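Local atomic coordinates of DR2417 (Deinococcus radiodurans, PDB entry 4XWT), a protein that is probably a metal-dependent ribonuclease with 5'-3' exonuclease and possibly endonuclease activity, involved in rRNA maturation. Residues C150-I155 / D175-P180; S210-R215 / H377-A382. All coordinates share one frame; numbering follows the deposited sequence.

The two interactions lie side by side in the catalytic cleft, their centres about 11 Å apart and on the same side of the chain's centre. Along the chain they come in series, 150-155 with 175-180 closing before 210-215 with 377-382 opens. Three of the four loops follow strands of one seven-stranded mixed sheet (144-150, 168-172 and 205-209); the fourth leads into helix 384-394. The loops also meet between contacts: F176 O and A382 N, 2.6 Å apart, probably hydrogen-bond. Interaction 1 supplies zinc ligands, whereas interaction 2 brings the phosphate-binding loop, with its bound UMP, beside them.

Interaction 1: residues C150-I155 / D175-P180; sequences CMTHSI and DFKIDP. With ZN (zinc ion), chain C; ZN (zinc ion), chain D.
T152 is held to the 177-179 backbone by three hydrogen bonds. Its hydroxyl OG1 donates to K177 O at 2.6 Å, coming in from above the carbonyl plane, and accepts an almost straight bond from D179 N (3.1 Å, 175°). The third runs from K177 N to T152 O, 3.0 Å long. With OG1 set between the threonine's own N and carbonyl carbon (chi1 47°), the hydroxyl faces this length of extended backbone; S190 OG is a further partner. Within 175-180, K177 NZ forms a salt bridge with D179 OD2, while OD1 of the same carboxylate is taken by S221.

The other end of the contact is the binuclear zinc centre of the metallo-beta-lactamase fold. One zinc ion is bound by H153 NE2 at 2.3 Å and D175 OD2 at 2.4 Å, with H84 and H86 completing it. The same OD2 also reaches the second zinc ion, at 2.2 Å, where D88, H89 and H403 are the other ligands; D175 is therefore the bridging carboxylate. Ring and carboxylate planes stand 77° apart, and D175 CB sits over one face of the H153 imidazole in a CH-pi contact, 3.4 Å from its centroid. H153 ND1 bonds to G380 O, which fixes the rotation of the ring and helps to aim NE2 at the metal.

Further out, the bends of M151 at chi2 and chi3 lay its CE over the face of the F176 ring, 3.8 Å from the centroid, the two side chains running alongside each other. F176 also packs on L387 and I390 of helix 384-394.

Interaction 2: residues S210-R215 / H377-A382; sequences STNAER and HASGHA. With U5P (uridine-5'-monophosphate), chain H.
T211 and N212 meet S379, H381 and A382 in a buried loop-to-loop contact, which joins the end of strand 205-209 to the loop leading into helix 384-394. N212 reaches across with its amide: ND2 donates to H381 O at 3.2 Å, from above the carbonyl plane, and makes a weak, bent bond (120°) to S379 OG. A chi1 of 159° swings this hydroxyl away from the S379 N, toward the H381 N and the phosphate. S379 OG accepts from H381 N at 3.0 Å, closing an ST turn. S379 OG also donates to O1P of UMP at 2.6 Å, and G380 N points at the same phosphate oxygen. T211 CB lies over one face of the H381 ring, 3.7 Å from its centroid. D209 links the two side chains, hydrogen-bonding both T211 OG1 and H381 ND1. A water bridges N212 N and A382 O, each 2.8 Å away. At the margin, R215 NH1 rests 3.6 Å from S379 CB. H381, closing the HASGH sequence, is the likely motif B histidine of the beta-CASP nucleases; S379 and G380 hold the UMP phosphate, with H381 and D209, the predicted proton acceptor and donor, beside it.

Interaction 1: residues C150-I155 / D175-P180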
ATOM      1  N   CYS A 150      35.118   5.534   2.546  1.00 41.12           N
ATOM      2  CA  CYS A 150      34.158   5.539   1.470  1.00 42.90           C
ATOM      3  C   CYS A 150      33.398   4.222   1.395  1.00 42.69           C
ATOM      4  O   CYS A 150      33.982   3.130   1.436  1.00 41.05           O
ATOM      5  CB  CYS A 150      34.855   5.832   0.138  1.00 41.55           C
ATOM      6  SG  CYS A 150      33.757   5.922  -1.302  1.00 46.36           S
ATOM      7  N   MET A 151      32.079   4.359   1.310  1.00 31.40           N
ATOM      8  CA  MET A 151      31.202   3.252   0.959  1.00 33.03           C
ATOM      9  C   MET A 151      30.280   3.702  -0.165  1.00 33.03           C
ATOM     10  O   MET A 151      29.638   4.758  -0.073  1.00 33.16           O
ATOM     11  CB  MET A 151      30.401   2.782   2.174  1.00 35.56           C
ATOM     12  CG  MET A 151      31.269   2.185   3.269  1.00 41.37           C
ATOM     13  SD  MET A 151      32.042   0.625   2.784  1.00 45.32           S
ATOM     14  CE  MET A 151      30.777  -0.525   3.341  1.00 59.45           C
ATOM     15  N   THR A 152      30.239   2.923  -1.242  1.00 31.22           N
ATOM     16  CA  THR A 152      29.338   3.220  -2.339  1.00 29.34           C
ATOM     17  C   THR A 152      27.909   3.144  -1.851  1.00 32.76           C
ATOM     18  O   THR A 152      27.559   2.266  -1.065  1.00 28.25           O
ATOM     19  CB  THR A 152      29.500   2.256  -3.511  1.00 31.06           C
ATOM     20  OG1 THR A 152      29.529   0.904  -3.019  1.00 31.99           O
ATOM     21  CG2 THR A 152      30.811   2.566  -4.292  1.00 32.69           C
ATOM     22  N   HIS A 153      27.087   4.073  -2.322  1.00 31.48           N
ATOM     23  CA  HIS A 153      25.670   4.077  -1.959  1.00 34.80           C
ATOM     24  C   HIS A 153      24.913   4.682  -3.152  1.00 33.11           C
ATOM     25  O   HIS A 153      25.487   4.790  -4.235  1.00 37.18           O
ATOM     26  CB  HIS A 153      25.489   4.848  -0.628  1.00 26.18           C
ATOM     27  CG  HIS A 153      24.091   4.853  -0.090  1.00 33.34           C
ATOM     28  ND1 HIS A 153      23.235   3.773  -0.203  1.00 30.61           N
ATOM     29  CD2 HIS A 153      23.395   5.818   0.562  1.00 28.92           C
ATOM     30  CE1 HIS A 153      22.077   4.075   0.360  1.00 30.51           C
ATOM     31  NE2 HIS A 153      22.147   5.311   0.828  1.00 26.58           N
ATOM     32  N   SER A 154      23.651   5.064  -2.978  1.00 32.96           N
ATOM     33  CA  SER A 154      22.849   5.617  -4.079  1.00 32.20           C
ATOM     34  C   SER A 154      22.948   7.148  -4.144  1.00 38.79           C
ATOM     35  O   SER A 154      22.234   7.806  -4.921  1.00 34.60           O
ATOM     36  CB  SER A 154      21.392   5.203  -3.914  1.00 29.15           C
ATOM     37  OG  SER A 154      20.981   5.636  -2.629  1.00 34.22           O
ATOM     38  N   ILE A 155      23.819   7.716  -3.304  1.00 39.86           N
ATOM     39  CA  ILE A 155      24.149   9.146  -3.367  1.00 33.78           C
ATOM     40  C   ILE A 155      25.672   9.299  -3.188  1.00 36.97           C
ATOM     41  O   ILE A 155      26.288   8.515  -2.467  1.00 35.68           O
ATOM     42  CB  ILE A 155      23.364   9.975  -2.296  1.00 28.15           C
ATOM     43  CG1 ILE A 155      23.378  11.474  -2.642  1.00 31.19           C
ATOM     44  CG2 ILE A 155      23.910   9.716  -0.877  1.00 29.51           C
ATOM     45  CD1 ILE A 155      22.597  12.401  -1.676  1.00 32.07           C
ATOM     46  N   ASP A 175      25.025   3.790   5.410  1.00 30.51           N
ATOM     47  CA  ASP A 175      24.291   3.162   4.314  1.00 31.17           C
ATOM     48  C   ASP A 175      25.276   2.664   3.268  1.00 31.39           C
ATOM     49  O   ASP A 175      26.189   3.402   2.901  1.00 33.52           O
ATOM     50  CB  ASP A 175      23.326   4.150   3.649  1.00 31.90           C
ATOM     51  CG  ASP A 175      22.114   4.477   4.503  1.00 32.24           C
ATOM     52  OD1 ASP A 175      22.222   4.422   5.763  1.00 26.79           O
ATOM     53  OD2 ASP A 175      21.070   4.810   3.881  1.00 24.51           O
ATOM     54  N   PHE A 176      25.098   1.446   2.763  1.00 31.66           N
ATOM     55  CA  PHE A 176      25.986   0.977   1.703  1.00 33.85           C
ATOM     56  C   PHE A 176      25.480  -0.151   0.833  1.00 31.46           C
ATOM     57  O   PHE A 176      24.648  -0.955   1.228  1.00 29.65           O
ATOM     58  CB  PHE A 176      27.315   0.516   2.294  1.00 34.29           C
ATOM     59  CG  PHE A 176      27.292  -0.889   2.843  1.00 28.84           C
ATOM     60  CD1 PHE A 176      26.760  -1.149   4.092  1.00 29.99           C
ATOM     61  CD2 PHE A 176      27.852  -1.944   2.126  1.00 29.83           C
ATOM     62  CE1 PHE A 176      26.771  -2.428   4.621  1.00 31.48           C
ATOM     63  CE2 PHE A 176      27.872  -3.246   2.647  1.00 34.43           C
ATOM     64  CZ  PHE A 176      27.326  -3.489   3.895  1.00 32.57           C
ATOM     65  N   LYS A 177      26.058  -0.199  -0.360  1.00 31.39           N
ATOM     66  CA  LYS A 177      26.164  -1.411  -1.150  1.00 26.99           C
ATOM     67  C   LYS A 177      27.625  -1.564  -1.513  1.00 36.33           C
ATOM     68  O   LYS A 177      28.424  -0.652  -1.307  1.00 34.85           O
ATOM     69  CB  LYS A 177      25.315  -1.328  -2.416  1.00 27.33           C
ATOM     70  CG  LYS A 177      25.716  -0.140  -3.259  1.00 36.17           C
ATOM     71  CD  LYS A 177      24.739   0.171  -4.388  1.00 32.14           C
ATOM     72  CE  LYS A 177      24.728  -0.924  -5.449  1.00 39.11           C
ATOM     73  NZ  LYS A 177      24.143  -0.411  -6.713  1.00 44.34           N
ATOM     74  N   ILE A 178      27.979  -2.709  -2.070  1.00 32.26           N
ATOM     75  CA  ILE A 178      29.322  -2.866  -2.601  1.00 31.95           C
ATOM     76  C   ILE A 178      29.222  -2.866  -4.112  1.00 34.53           C
ATOM     77  O   ILE A 178      29.061  -3.919  -4.726  1.00 44.14           O
ATOM     78  CB  ILE A 178      30.003  -4.153  -2.122  1.00 33.36           C
ATOM     79  CG1 ILE A 178      29.992  -4.225  -0.594  1.00 41.57           C
ATOM     80  CG2 ILE A 178      31.440  -4.217  -2.658  1.00 43.85           C
ATOM     81  CD1 ILE A 178      30.731  -5.432  -0.031  1.00 40.05           C
ATOM     82  N   ASP A 179      29.297  -1.678  -4.704  1.00 32.94           N
ATOM     83  CA  ASP A 179      29.197  -1.516  -6.144  1.00 34.75           C
ATOM     84  C   ASP A 179      30.597  -1.395  -6.749  1.00 39.60           C
ATOM     85  O   ASP A 179      31.310  -0.420  -6.479  1.00 36.09           O
ATOM     86  CB  ASP A 179      28.355  -0.276  -6.482  1.00 36.41           C
ATOM     87  CG  ASP A 179      27.828  -0.288  -7.914  1.00 38.42           C
ATOM     88  OD1 ASP A 179      28.504  -0.846  -8.804  1.00 42.76           O
ATOM     89  OD2 ASP A 179      26.730   0.265  -8.155  1.00 38.56           O
ATOM     90  N   PRO A 180      30.992  -2.377  -7.580  1.00 42.13           N
ATOM     91  CA  PRO A 180      32.332  -2.349  -8.189  1.00 45.67           C
ATOM     92  C   PRO A 180      32.525  -1.186  -9.165  1.00 44.44           C
ATOM     93  O   PRO A 180      33.656  -0.747  -9.368  1.00 49.16           O
ATOM     94  CB  PRO A 180      32.421  -3.694  -8.918  1.00 42.02           C
ATOM     95  CG  PRO A 180      31.026  -4.189  -9.044  1.00 44.14           C
ATOM     96  CD  PRO A 180      30.249  -3.611  -7.899  1.00 36.12           C
TER
HETATM   97 ZN    ZN C 601      20.794   6.514   2.200  1.00 36.57          ZN
HETATM   98 ZN    ZN D 602      19.346   5.627   5.005  1.00 32.82          ZN
HETATM   99  O   HOH W   1      32.522  -0.452  -4.110  1.00 33.71           O

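Interaction 2: residues S210-R215 / H377-A382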
ATOM      1  N   SER A 210      20.924  -2.845   7.287  1.00 33.44           N
ATOM      2  CA  SER A 210      20.147  -4.096   7.152  1.00 33.31           C
ATOM      3  C   SER A 210      19.017  -4.054   6.134  1.00 28.89           C
ATOM      4  O   SER A 210      18.237  -5.012   6.024  1.00 31.03           O
ATOM      5  CB  SER A 210      19.544  -4.491   8.498  1.00 32.05           C
ATOM      6  OG  SER A 210      20.530  -4.510   9.505  1.00 31.23           O
ATOM      7  N   THR A 211      18.925  -2.954   5.405  1.00 28.34           N
ATOM      8  CA  THR A 211      17.784  -2.681   4.533  1.00 31.13           C
ATOM      9  C   THR A 211      17.417  -3.894   3.682  1.00 30.15           C
ATOM     10  O   THR A 211      16.249  -4.300   3.612  1.00 30.17           O
ATOM     11  CB  THR A 211      18.055  -1.499   3.586  1.00 26.13           C
ATOM     12  OG1 THR A 211      18.383  -0.323   4.351  1.00 26.52           O
ATOM     13  CG2 THR A 211      16.832  -1.217   2.719  1.00 27.82           C
ATOM     14  N   ASN A 212      18.430  -4.478   3.052  1.00 27.75           N
ATOM     15  CA  ASN A 212      18.210  -5.553   2.102  1.00 30.90           C
ATOM     16  C   ASN A 212      18.695  -6.906   2.607  1.00 33.50           C
ATOM     17  O   ASN A 212      19.102  -7.742   1.801  1.00 31.69           O
ATOM     18  CB  ASN A 212      18.891  -5.219   0.758  1.00 29.93           C
ATOM     19  CG  ASN A 212      18.005  -4.401  -0.141  1.00 38.33           C
ATOM     20  OD1 ASN A 212      16.821  -4.246   0.141  1.00 40.64           O
ATOM     21  ND2 ASN A 212      18.559  -3.886  -1.238  1.00 38.37           N
ATOM     22  N   ALA A 213      18.640  -7.129   3.924  1.00 30.27           N
ATOM     23  CA  ALA A 213      19.139  -8.376   4.517  1.00 33.02           C
ATOM     24  C   ALA A 213      18.312  -9.593   4.140  1.00 38.15           C
ATOM     25  O   ALA A 213      18.731 -10.725   4.353  1.00 37.95           O
ATOM     26  CB  ALA A 213      19.219  -8.262   6.052  1.00 28.38           C
ATOM     27  N   GLU A 214      17.134  -9.372   3.580  1.00 39.85           N
ATOM     28  CA  GLU A 214      16.340 -10.509   3.163  1.00 42.81           C
ATOM     29  C   GLU A 214      16.532 -10.822   1.685  1.00 42.22           C
ATOM     30  O   GLU A 214      15.893 -11.735   1.172  1.00 42.99           O
ATOM     31  CB  GLU A 214      14.858 -10.269   3.464  1.00 47.46           C
ATOM     32  CG  GLU A 214      14.503 -10.452   4.931  1.00 45.69           C
ATOM     33  CD  GLU A 214      12.997 -10.424   5.170  1.00 49.29           C
ATOM     34  OE1 GLU A 214      12.303 -11.396   4.793  1.00 39.71           O
ATOM     35  OE2 GLU A 214      12.510  -9.429   5.743  1.00 47.91           O
ATOM     36  N   ARG A 215      17.394 -10.074   0.996  1.00 35.15           N
ATOM     37  CA  ARG A 215      17.604 -10.312  -0.438  1.00 37.17           C
ATOM     38  C   ARG A 215      18.861 -11.137  -0.647  1.00 35.98           C
ATOM     39  O   ARG A 215      19.963 -10.679  -0.351  1.00 36.27           O
ATOM     40  CB  ARG A 215      17.722  -9.004  -1.241  1.00 34.04           C
ATOM     41  CG  ARG A 215      16.535  -8.067  -1.161  1.00 55.07           C
ATOM     42  CD  ARG A 215      16.683  -6.924  -2.170  1.00 63.92           C
ATOM     43  NE  ARG A 215      15.600  -5.940  -2.066  1.00 64.08           N
ATOM     44  CZ  ARG A 215      15.474  -4.870  -2.850  1.00 61.54           C
ATOM     45  NH1 ARG A 215      16.356  -4.628  -3.811  1.00 53.32           N
ATOM     46  NH2 ARG A 215      14.459  -4.037  -2.676  1.00 65.36           N
ATOM     47  N   HIS A 377      16.478  -0.461 -12.470  1.00 30.07           N
ATOM     48  CA  HIS A 377      16.743   0.040 -11.125  1.00 32.68           C
ATOM     49  C   HIS A 377      17.581  -0.884 -10.266  1.00 34.75           C
ATOM     50  O   HIS A 377      17.367  -2.099 -10.233  1.00 33.88           O
ATOM     51  CB  HIS A 377      15.431   0.315 -10.390  1.00 34.73           C
ATOM     52  CG  HIS A 377      15.626   0.863  -9.013  1.00 28.84           C
ATOM     53  ND1 HIS A 377      15.976   2.176  -8.780  1.00 31.80           N
ATOM     54  CD2 HIS A 377      15.544   0.272  -7.798  1.00 30.73           C
ATOM     55  CE1 HIS A 377      16.075   2.377  -7.476  1.00 32.61           C
ATOM     56  NE2 HIS A 377      15.819   1.237  -6.858  1.00 32.66           N
ATOM     57  N   ALA A 378      18.520  -0.284  -9.542  1.00 32.36           N
ATOM     58  CA  ALA A 378      19.298  -0.996  -8.541  1.00 32.58           C
ATOM     59  C   ALA A 378      19.152  -0.275  -7.217  1.00 28.89           C
ATOM     60  O   ALA A 378      19.195   0.950  -7.155  1.00 28.24           O
ATOM     61  CB  ALA A 378      20.775  -1.094  -8.949  1.00 33.08           C
ATOM     62  N   SER A 379      18.938  -1.044  -6.167  1.00 32.98           N
ATOM     63  CA  SER A 379      18.827  -0.501  -4.829  1.00 32.74           C
ATOM     64  C   SER A 379      20.179   0.097  -4.376  1.00 33.20           C
ATOM     65  O   SER A 379      21.261  -0.263  -4.906  1.00 27.05           O
ATOM     66  CB  SER A 379      18.366  -1.599  -3.871  1.00 32.88           C
ATOM     67  OG  SER A 379      18.683  -1.291  -2.528  1.00 31.96           O
ATOM     68  N   GLY A 380      20.109   1.004  -3.407  1.00 28.81           N
ATOM     69  CA  GLY A 380      21.304   1.610  -2.850  1.00 32.77           C
ATOM     70  C   GLY A 380      21.914   0.793  -1.730  1.00 34.24           C
ATOM     71  O   GLY A 380      22.929   1.191  -1.170  1.00 31.99           O
ATOM     72  N   HIS A 381      21.330  -0.362  -1.437  1.00 31.53           N
ATOM     73  CA  HIS A 381      21.696  -1.117  -0.251  1.00 34.69           C
ATOM     74  C   HIS A 381      22.192  -2.515  -0.563  1.00 34.54           C
ATOM     75  O   HIS A 381      21.687  -3.196  -1.460  1.00 29.48           O
ATOM     76  CB  HIS A 381      20.506  -1.195   0.712  1.00 33.45           C
ATOM     77  CG  HIS A 381      20.055   0.142   1.206  1.00 35.26           C
ATOM     78  ND1 HIS A 381      20.494   0.688   2.400  1.00 38.28           N
ATOM     79  CD2 HIS A 381      19.227   1.064   0.664  1.00 38.62           C
ATOM     80  CE1 HIS A 381      19.943   1.872   2.573  1.00 37.50           C
ATOM     81  NE2 HIS A 381      19.161   2.126   1.533  1.00 38.90           N
ATOM     82  N   ALA A 382      23.195  -2.921   0.205  1.00 26.32           N
ATOM     83  CA  ALA A 382      23.753  -4.255   0.167  1.00 28.23           C
ATOM     84  C   ALA A 382      22.736  -5.381   0.398  1.00 29.53           C
ATOM     85  O   ALA A 382      21.944  -5.344   1.348  1.00 27.63           O
ATOM     86  CB  ALA A 382      24.878  -4.347   1.195  1.00 27.87           C
TER
HETATM   87  N1  U5P H 606      14.576   5.218  -0.241  1.00133.69           N
HETATM   88  C2  U5P H 606      14.174   6.492   0.204  1.00129.53           C
HETATM   89  N3  U5P H 606      14.744   7.592  -0.298  1.00126.82           N
HETATM   90  C4  U5P H 606      15.705   7.503  -1.220  1.00122.23           C
HETATM   91  C5  U5P H 606      16.129   6.265  -1.676  1.00125.79           C
HETATM   92  C6  U5P H 606      15.539   5.120  -1.162  1.00130.47           C
HETATM   93  O2  U5P H 606      13.280   6.601   1.069  1.00128.49           O
HETATM   94  O4  U5P H 606      16.218   8.541  -1.673  1.00116.56           O
HETATM   95  C1' U5P H 606      13.955   4.013   0.316  1.00137.75           C
HETATM   96  C2' U5P H 606      13.506   3.054  -0.776  1.00140.81           C
HETATM   97  O2' U5P H 606      12.086   3.091  -0.935  1.00141.41           O
HETATM   98  C3' U5P H 606      13.953   1.690  -0.302  1.00141.07           C
HETATM   99  C4' U5P H 606      15.098   1.977   0.639  1.00143.17           C
HETATM  100  O3' U5P H 606      12.917   1.067   0.455  1.00139.81           O
HETATM  101  O4' U5P H 606      14.911   3.311   1.110  1.00140.92           O
HETATM  102  C5' U5P H 606      16.412   1.890  -0.112  1.00150.70           C
HETATM  103  O5' U5P H 606      16.287   2.532  -1.379  1.00154.35           O
HETATM  104  P   U5P H 606      17.529   2.562  -2.393  1.00206.75           P
HETATM  105  O1P U5P H 606      17.782   1.096  -2.535  1.00202.68           O
HETATM  106  O2P U5P H 606      17.047   3.264  -3.638  1.00196.52           O
HETATM  107  O3P U5P H 606      18.582   3.359  -1.667  1.00200.97           O
HETATM  108  O   HOH W   2      21.116  -3.675   3.424  1.00 31.22           O